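Local coordinates for prophage MuSo2, 43 kDa tail protein (Shewanella oneidensis, PDB 3CDD), which probably forms part of the tail baseplate of a Mu-like phage, encoded by a prophage, and assembles as a trimer, at residues S280-I292 against F325-V338. Sequence-based numbering, arbitrary orientation.
Sequences SNMAEYTVTGWRI and FSEDDAGRLAVISV
W290 lays its indole against the paired strands of the 325-338 hairpin, between F325 and R332, and its NE1 donates to S326 O (3.0 Å). That carbonyl oxygen sits in the ring plane of the tryptophan, yet NE1 stands well above the carbonyl's own plane, and L333 N bonds to the same oxygen from the opposite face. Two donors thus grip S326 O. F325 CB lies over the six-membered ring, 3.6 Å from its centroid, and R332 CG covers the other face at the five-membered ring; both are CH-pi contacts. With chi1 at -71°, W290 CG lies anti to the carbonyl carbon and comes against F325 CD2. Beyond the indole, the bent R332 chain carries NE and NH2 side-on to a single oxygen, E327 OE2.

Between strands 281-288 and 331-338 the backbone groups of alternate residues that face the partner strand pair off. Y285 and I336 exchange N-H...O bonds both ways (2.8 Å each), V287 and A334 do likewise, and V338 N closes one end on A283 O. At the other end G289 N, just past the strand, reaches R332 O (3.0 Å). E284 and T286 turn their backbone bonds the other way, to R202 and to K199 and A200. Beside this ladder V287 CG2 presses on I336 CD1 (3.5 Å), while a water takes the N-H of A283 and donates to V338 O. E284 OE1 forms a salt bridge with R202.

The strands run antiparallel in the order 200-206, 281-288, 331-339, 317-328, the last two forming a beta-hairpin, and the contact lies within the GpP fourth domain of the phage-barrel clan.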
ATOM      1  N   SER A 280       9.872  -6.166 -16.592  1.00 38.68           N
ATOM      2  CA  SER A 280       9.372  -7.533 -16.663  0.50 38.40           C
ATOM      3  C   SER A 280      10.448  -8.574 -16.378  1.00 38.40           C
ATOM      4  O   SER A 280      10.151  -9.754 -16.266  1.00 38.60           O
ATOM      5  CB  SER A 280       8.714  -7.780 -18.017  0.50 38.43           C
ATOM      6  OG  SER A 280       7.665  -6.848 -18.234  0.50 37.77           O
ATOM      7  N   ASN A 281      11.697  -8.128 -16.257  1.00 38.49           N
ATOM      8  CA  ASN A 281      12.802  -9.029 -15.968  1.00 38.41           C
ATOM      9  C   ASN A 281      13.546  -8.595 -14.707  1.00 37.94           C
ATOM     10  O   ASN A 281      13.752  -7.399 -14.475  1.00 39.52           O
ATOM     11  CB  ASN A 281      13.724  -9.172 -17.177  1.00 38.05           C
ATOM     12  CG  ASN A 281      13.014  -9.750 -18.384  1.00 39.80           C
ATOM     13  OD1 ASN A 281      12.156 -10.639 -18.265  1.00 39.80           O
ATOM     14  ND2 ASN A 281      13.360  -9.245 -19.569  1.00 41.57           N
HETATM   15  N   MSE A 282      13.872  -9.559 -13.852  1.00 36.34           N
HETATM   16  CA  MSE A 282      14.694  -9.303 -12.669  1.00 34.52           C
HETATM   17  C   MSE A 282      15.615 -10.502 -12.510  1.00 33.87           C
HETATM   18  O   MSE A 282      15.182 -11.638 -12.706  1.00 31.42           O
HETATM   19  CB  MSE A 282      13.808  -9.084 -11.422  1.00 34.90           C
HETATM   20  CG  MSE A 282      14.532  -8.884 -10.059  1.00 36.69           C
HETATM   21 SE   MSE A 282      15.001 -10.572  -9.111  0.50 36.18          SE
HETATM   22  CE  MSE A 282      13.276 -11.004  -8.465  1.00 31.83           C
ATOM     23  N   ALA A 283      16.891 -10.236 -12.208  1.00 32.66           N
ATOM     24  CA  ALA A 283      17.835 -11.280 -11.818  1.00 32.39           C
ATOM     25  C   ALA A 283      18.798 -10.693 -10.780  1.00 32.03           C
ATOM     26  O   ALA A 283      19.403  -9.650 -11.016  1.00 31.82           O
ATOM     27  CB  ALA A 283      18.599 -11.814 -13.023  1.00 32.03           C
ATOM     28  N   GLU A 284      18.921 -11.367  -9.640  1.00 31.93           N
ATOM     29  CA  GLU A 284      19.721 -10.886  -8.512  1.00 31.79           C
ATOM     30  C   GLU A 284      20.612 -11.990  -8.011  1.00 31.09           C
ATOM     31  O   GLU A 284      20.111 -13.054  -7.612  1.00 31.53           O
ATOM     32  CB  GLU A 284      18.815 -10.439  -7.350  1.00 32.53           C
ATOM     33  CG  GLU A 284      18.090  -9.175  -7.637  1.00 35.53           C
ATOM     34  CD  GLU A 284      17.243  -8.671  -6.482  1.00 38.81           C
ATOM     35  OE1 GLU A 284      17.139  -9.338  -5.415  1.00 38.18           O
ATOM     36  OE2 GLU A 284      16.680  -7.575  -6.668  1.00 43.22           O
ATOM     37  N   TYR A 285      21.911 -11.700  -7.986  1.00 29.29           N
ATOM     38  CA  TYR A 285      22.947 -12.636  -7.610  1.00 29.33           C
ATOM     39  C   TYR A 285      23.562 -12.252  -6.278  1.00 28.97           C
ATOM     40  O   TYR A 285      24.070 -11.161  -6.121  1.00 29.11           O
ATOM     41  CB  TYR A 285      24.039 -12.703  -8.721  1.00 28.97           C
ATOM     42  CG  TYR A 285      23.501 -13.414  -9.965  1.00 29.09           C
ATOM     43  CD1 TYR A 285      22.772 -12.726 -10.938  1.00 30.97           C
ATOM     44  CD2 TYR A 285      23.651 -14.778 -10.108  1.00 27.67           C
ATOM     45  CE1 TYR A 285      22.223 -13.405 -12.065  1.00 31.91           C
ATOM     46  CE2 TYR A 285      23.134 -15.456 -11.223  1.00 29.73           C
ATOM     47  CZ  TYR A 285      22.420 -14.769 -12.181  1.00 30.70           C
ATOM     48  OH  TYR A 285      21.906 -15.470 -13.242  1.00 31.41           O
ATOM     49  N   THR A 286      23.551 -13.190  -5.345  1.00 28.94           N
ATOM     50  CA  THR A 286      24.145 -13.008  -4.033  1.00 27.49           C
ATOM     51  C   THR A 286      25.545 -13.618  -4.083  1.00 28.34           C
ATOM     52  O   THR A 286      25.704 -14.818  -4.369  1.00 27.98           O
ATOM     53  CB  THR A 286      23.314 -13.725  -2.981  1.00 27.40           C
ATOM     54  OG1 THR A 286      21.958 -13.205  -2.983  1.00 26.43           O
ATOM     55  CG2 THR A 286      23.946 -13.602  -1.606  1.00 27.16           C
ATOM     56  N   VAL A 287      26.553 -12.783  -3.794  1.00 27.55           N
ATOM     57  CA  VAL A 287      27.937 -13.221  -3.701  1.00 26.92           C
ATOM     58  C   VAL A 287      28.486 -12.938  -2.288  1.00 27.29           C
ATOM     59  O   VAL A 287      27.922 -12.114  -1.536  1.00 26.07           O
ATOM     60  CB  VAL A 287      28.831 -12.552  -4.811  1.00 27.08           C
ATOM     61  CG1 VAL A 287      28.284 -12.906  -6.229  1.00 28.06           C
ATOM     62  CG2 VAL A 287      28.896 -11.043  -4.646  1.00 23.90           C
ATOM     63  N   THR A 288      29.577 -13.623  -1.945  1.00 26.85           N
ATOM     64  CA  THR A 288      30.276 -13.427  -0.693  1.00 27.54           C
ATOM     65  C   THR A 288      31.257 -12.252  -0.822  1.00 28.15           C
ATOM     66  O   THR A 288      32.009 -12.168  -1.796  1.00 28.37           O
ATOM     67  CB  THR A 288      31.018 -14.732  -0.259  1.00 28.10           C
ATOM     68  OG1 THR A 288      30.063 -15.704   0.183  1.00 26.92           O
ATOM     69  CG2 THR A 288      31.997 -14.473   0.900  1.00 27.45           C
ATOM     70  N   GLY A 289      31.248 -11.345   0.161  1.00 28.41           N
ATOM     71  CA  GLY A 289      32.174 -10.206   0.152  1.00 28.18           C
ATOM     72  C   GLY A 289      31.636  -9.025  -0.639  1.00 27.05           C
ATOM     73  O   GLY A 289      30.864  -9.182  -1.550  1.00 27.46           O
ATOM     74  N   TRP A 290      32.040  -7.830  -0.262  1.00 26.95           N
ATOM     75  CA  TRP A 290      31.698  -6.604  -0.985  1.00 26.40           C
ATOM     76  C   TRP A 290      32.714  -6.336  -2.105  1.00 26.69           C
ATOM     77  O   TRP A 290      32.486  -5.497  -2.997  1.00 26.00           O
ATOM     78  CB  TRP A 290      31.774  -5.460   0.009  1.00 26.62           C
ATOM     79  CG  TRP A 290      30.693  -5.446   1.025  1.00 26.04           C
ATOM     80  CD1 TRP A 290      29.810  -6.464   1.342  1.00 27.28           C
ATOM     81  CD2 TRP A 290      30.347  -4.336   1.859  1.00 26.48           C
ATOM     82  NE1 TRP A 290      28.935  -6.035   2.350  1.00 26.53           N
ATOM     83  CE2 TRP A 290      29.249  -4.737   2.673  1.00 25.48           C
ATOM     84  CE3 TRP A 290      30.835  -3.024   1.974  1.00 24.46           C
ATOM     85  CZ2 TRP A 290      28.664  -3.877   3.605  1.00 27.08           C
ATOM     86  CZ3 TRP A 290      30.258  -2.179   2.900  1.00 24.97           C
ATOM     87  CH2 TRP A 290      29.176  -2.600   3.695  1.00 25.73           C
ATOM     88  N   ARG A 291      33.842  -7.044  -2.028  1.00 25.59           N
ATOM     89  CA  ARG A 291      34.940  -6.914  -2.989  1.00 25.81           C
ATOM     90  C   ARG A 291      35.019  -8.091  -3.945  1.00 25.68           C
ATOM     91  O   ARG A 291      34.796  -9.254  -3.566  1.00 26.13           O
ATOM     92  CB  ARG A 291      36.260  -6.818  -2.254  1.00 25.74           C
ATOM     93  CG  ARG A 291      36.414  -5.547  -1.499  1.00 27.18           C
ATOM     94  CD  ARG A 291      37.864  -5.272  -1.168  1.00 26.83           C
ATOM     95  NE  ARG A 291      37.945  -4.106  -0.300  1.00 28.07           N
ATOM     96  CZ  ARG A 291      38.110  -2.859  -0.727  1.00 27.85           C
ATOM     97  NH1 ARG A 291      38.240  -2.609  -2.029  1.00 25.91           N
ATOM     98  NH2 ARG A 291      38.164  -1.867   0.158  1.00 25.98           N
ATOM     99  N   ILE A 292      35.329  -7.779  -5.197  1.00 25.37           N
ATOM    100  CA  ILE A 292      35.586  -8.780  -6.213  1.00 24.58           C
ATOM    101  C   ILE A 292      36.949  -9.371  -5.896  1.00 25.11           C
ATOM    102  O   ILE A 292      37.929  -8.650  -5.941  1.00 24.42           O
ATOM    103  CB  ILE A 292      35.547  -8.100  -7.599  1.00 24.48           C
ATOM    104  CG1 ILE A 292      34.149  -7.461  -7.828  1.00 26.77           C
ATOM    105  CG2 ILE A 292      35.849  -9.086  -8.687  1.00 23.82           C
ATOM    106  CD1 ILE A 292      34.097  -6.326  -8.858  1.00 25.57           C
ATOM    107  N   PHE A 325      24.881  -3.958  -0.553  1.00 27.37           N
ATOM    108  CA  PHE A 325      25.985  -4.398   0.253  1.00 28.20           C
ATOM    109  C   PHE A 325      25.449  -4.612   1.663  1.00 28.70           C
ATOM    110  O   PHE A 325      24.957  -3.674   2.291  1.00 28.52           O
ATOM    111  CB  PHE A 325      27.057  -3.320   0.349  1.00 28.59           C
ATOM    112  CG  PHE A 325      27.778  -3.020  -0.938  1.00 28.05           C
ATOM    113  CD1 PHE A 325      27.481  -1.861  -1.650  1.00 28.40           C
ATOM    114  CD2 PHE A 325      28.812  -3.852  -1.392  1.00 28.17           C
ATOM    115  CE1 PHE A 325      28.172  -1.552  -2.853  1.00 31.25           C
ATOM    116  CE2 PHE A 325      29.534  -3.547  -2.584  1.00 28.14           C
ATOM    117  CZ  PHE A 325      29.210  -2.393  -3.306  1.00 28.92           C
ATOM    118  N   SER A 326      25.565  -5.824   2.185  1.00 28.43           N
ATOM    119  CA  SER A 326      25.054  -6.064   3.530  1.00 28.89           C
ATOM    120  C   SER A 326      26.049  -6.787   4.424  1.00 29.07           C
ATOM    121  O   SER A 326      26.908  -7.516   3.936  1.00 29.09           O
ATOM    122  CB  SER A 326      23.736  -6.842   3.460  1.00 28.16           C
ATOM    123  OG  SER A 326      23.979  -8.174   3.015  1.00 29.43           O
ATOM    124  N   GLU A 327      25.894  -6.603   5.733  1.00 30.37           N
ATOM    125  CA  GLU A 327      26.640  -7.356   6.750  1.00 32.32           C
ATOM    126  C   GLU A 327      25.741  -7.636   7.946  1.00 33.13           C
ATOM    127  O   GLU A 327      25.007  -6.763   8.387  1.00 33.45           O
ATOM    128  CB  GLU A 327      27.893  -6.585   7.216  1.00 31.22           C
ATOM    129  CG  GLU A 327      28.925  -7.433   8.020  1.00 32.68           C
ATOM    130  CD  GLU A 327      30.040  -6.596   8.651  1.00 34.23           C
ATOM    131  OE1 GLU A 327      29.731  -5.644   9.406  1.00 35.30           O
ATOM    132  OE2 GLU A 327      31.236  -6.899   8.415  1.00 38.83           O
ATOM    133  N   ASP A 328      25.796  -8.872   8.435  1.00 35.49           N
ATOM    134  CA  ASP A 328      25.273  -9.280   9.733  1.00 37.54           C
ATOM    135  C   ASP A 328      26.241 -10.292  10.407  1.00 38.38           C
ATOM    136  O   ASP A 328      27.413 -10.402  10.014  1.00 38.17           O
ATOM    137  CB  ASP A 328      23.877  -9.877   9.576  1.00 38.11           C
ATOM    138  CG  ASP A 328      23.862 -11.099   8.680  1.00 41.97           C
ATOM    139  OD1 ASP A 328      24.937 -11.712   8.467  1.00 43.41           O
ATOM    140  OD2 ASP A 328      22.771 -11.449   8.176  1.00 45.44           O
ATOM    141  N   ASP A 329      25.744 -11.024  11.407  1.00 38.94           N
ATOM    142  CA  ASP A 329      26.484 -12.120  12.058  1.00 39.95           C
ATOM    143  C   ASP A 329      26.967 -13.214  11.091  1.00 40.01           C
ATOM    144  O   ASP A 329      28.030 -13.811  11.310  1.00 39.90           O
ATOM    145  CB  ASP A 329      25.601 -12.802  13.110  1.00 39.87           C
ATOM    146  CG  ASP A 329      25.552 -12.049  14.402  1.00 40.56           C
ATOM    147  OD1 ASP A 329      26.576 -11.481  14.818  1.00 41.93           O
ATOM    148  OD2 ASP A 329      24.476 -12.029  15.017  1.00 41.59           O
ATOM    149  N   ALA A 330      26.141 -13.490  10.076  1.00 39.77           N
ATOM    150  CA  ALA A 330      26.395 -14.506   9.044  1.00 39.72           C
ATOM    151  C   ALA A 330      27.558 -14.151   8.099  1.00 39.41           C
ATOM    152  O   ALA A 330      28.212 -15.058   7.556  1.00 40.27           O
ATOM    153  CB  ALA A 330      25.147 -14.754   8.247  1.00 39.29           C
ATOM    154  N   GLY A 331      27.802 -12.855   7.900  1.00 37.79           N
ATOM    155  CA  GLY A 331      28.915 -12.387   7.076  1.00 36.31           C
ATOM    156  C   GLY A 331      28.563 -11.249   6.127  1.00 34.58           C
ATOM    157  O   GLY A 331      27.449 -10.726   6.151  1.00 33.84           O
ATOM    158  N   ARG A 332      29.548 -10.850   5.332  1.00 33.59           N
ATOM    159  CA  ARG A 332      29.392  -9.837   4.305  1.00 32.98           C
ATOM    160  C   ARG A 332      28.896 -10.440   3.016  1.00 32.64           C
ATOM    161  O   ARG A 332      29.434 -11.453   2.549  1.00 32.81           O
ATOM    162  CB  ARG A 332      30.729  -9.200   3.995  1.00 32.59           C
ATOM    163  CG  ARG A 332      30.997  -7.987   4.760  1.00 33.01           C
ATOM    164  CD  ARG A 332      32.461  -7.906   5.014  1.00 32.78           C
ATOM    165  NE  ARG A 332      32.713  -7.306   6.311  1.00 32.10           N
ATOM    166  CZ  ARG A 332      33.838  -6.705   6.643  1.00 30.81           C
ATOM    167  NH1 ARG A 332      34.820  -6.600   5.754  1.00 27.35           N
ATOM    168  NH2 ARG A 332      33.960  -6.198   7.861  1.00 31.77           N
ATOM    169  N   LEU A 333      27.901  -9.793   2.424  1.00 31.12           N
ATOM    170  CA  LEU A 333      27.307 -10.260   1.186  1.00 30.56           C
ATOM    171  C   LEU A 333      27.094  -9.072   0.272  1.00 29.67           C
ATOM    172  O   LEU A 333      27.027  -7.944   0.724  1.00 29.52           O
ATOM    173  CB  LEU A 333      25.963 -10.919   1.478  1.00 31.38           C
ATOM    174  CG  LEU A 333      25.887 -12.217   2.270  1.00 32.70           C
ATOM    175  CD1 LEU A 333      24.413 -12.580   2.433  1.00 31.78           C
ATOM    176  CD2 LEU A 333      26.621 -13.299   1.530  1.00 32.92           C
ATOM    177  N   ALA A 334      27.023  -9.323  -1.022  1.00 29.97           N
ATOM    178  CA  ALA A 334      26.609  -8.295  -1.970  1.00 30.43           C
ATOM    179  C   ALA A 334      25.549  -8.903  -2.854  1.00 31.14           C
ATOM    180  O   ALA A 334      25.694 -10.026  -3.365  1.00 32.07           O
ATOM    181  CB  ALA A 334      27.801  -7.755  -2.808  1.00 29.98           C
ATOM    182  N   VAL A 335      24.456  -8.183  -3.015  1.00 30.43           N
ATOM    183  CA  VAL A 335      23.448  -8.637  -3.922  1.00 30.86           C
ATOM    184  C   VAL A 335      23.496  -7.776  -5.177  1.00 30.41           C
ATOM    185  O   VAL A 335      23.247  -6.589  -5.122  1.00 29.94           O
ATOM    186  CB  VAL A 335      22.052  -8.594  -3.293  1.00 30.39           C
ATOM    187  CG1 VAL A 335      21.051  -9.144  -4.273  1.00 31.99           C
ATOM    188  CG2 VAL A 335      22.027  -9.390  -1.968  1.00 31.74           C
ATOM    189  N   ILE A 336      23.801  -8.410  -6.305  1.00 30.34           N
ATOM    190  CA  ILE A 336      24.018  -7.709  -7.566  1.00 30.09           C
ATOM    191  C   ILE A 336      22.777  -7.935  -8.444  1.00 30.11           C
ATOM    192  O   ILE A 336      22.469  -9.067  -8.783  1.00 29.52           O
ATOM    193  CB  ILE A 336      25.290  -8.235  -8.232  1.00 30.75           C
ATOM    194  CG1 ILE A 336      26.487  -8.045  -7.285  1.00 29.46           C
ATOM    195  CG2 ILE A 336      25.566  -7.578  -9.584  1.00 29.47           C
ATOM    196  CD1 ILE A 336      27.294  -9.307  -7.273  1.00 28.92           C
ATOM    197  N   SER A 337      22.053  -6.848  -8.712  1.00 29.32           N
ATOM    198  CA  SER A 337      20.910  -6.825  -9.620  0.50 29.19           C
ATOM    199  C   SER A 337      21.395  -6.507 -11.040  1.00 29.43           C
ATOM    200  O   SER A 337      21.981  -5.438 -11.267  1.00 29.88           O
ATOM    201  CB  SER A 337      19.952  -5.733  -9.165  0.50 28.93           C
ATOM    202  OG  SER A 337      18.772  -5.688  -9.940  0.50 28.47           O
ATOM    203  N   VAL A 338      21.173  -7.413 -11.991  1.00 29.21           N
ATOM    204  CA  VAL A 338      21.714  -7.245 -13.351  1.00 29.63           C
ATOM    205  C   VAL A 338      20.601  -7.126 -14.382  1.00 30.17           C
ATOM    206  O   VAL A 338      19.543  -7.728 -14.236  1.00 29.47           O
ATOM    207  CB  VAL A 338      22.631  -8.405 -13.770  1.00 30.13           C
ATOM    208  CG1 VAL A 338      23.916  -8.423 -12.937  1.00 28.96           C
ATOM    209  CG2 VAL A 338      21.865  -9.765 -13.689  1.00 28.51           C
TER
HETATM  210  O   HOH W   1      17.665  -7.194 -12.243  1.00 21.03           O
HETATM  211  O   HOH W   2      16.763  -6.693  -8.998  1.00 49.59           O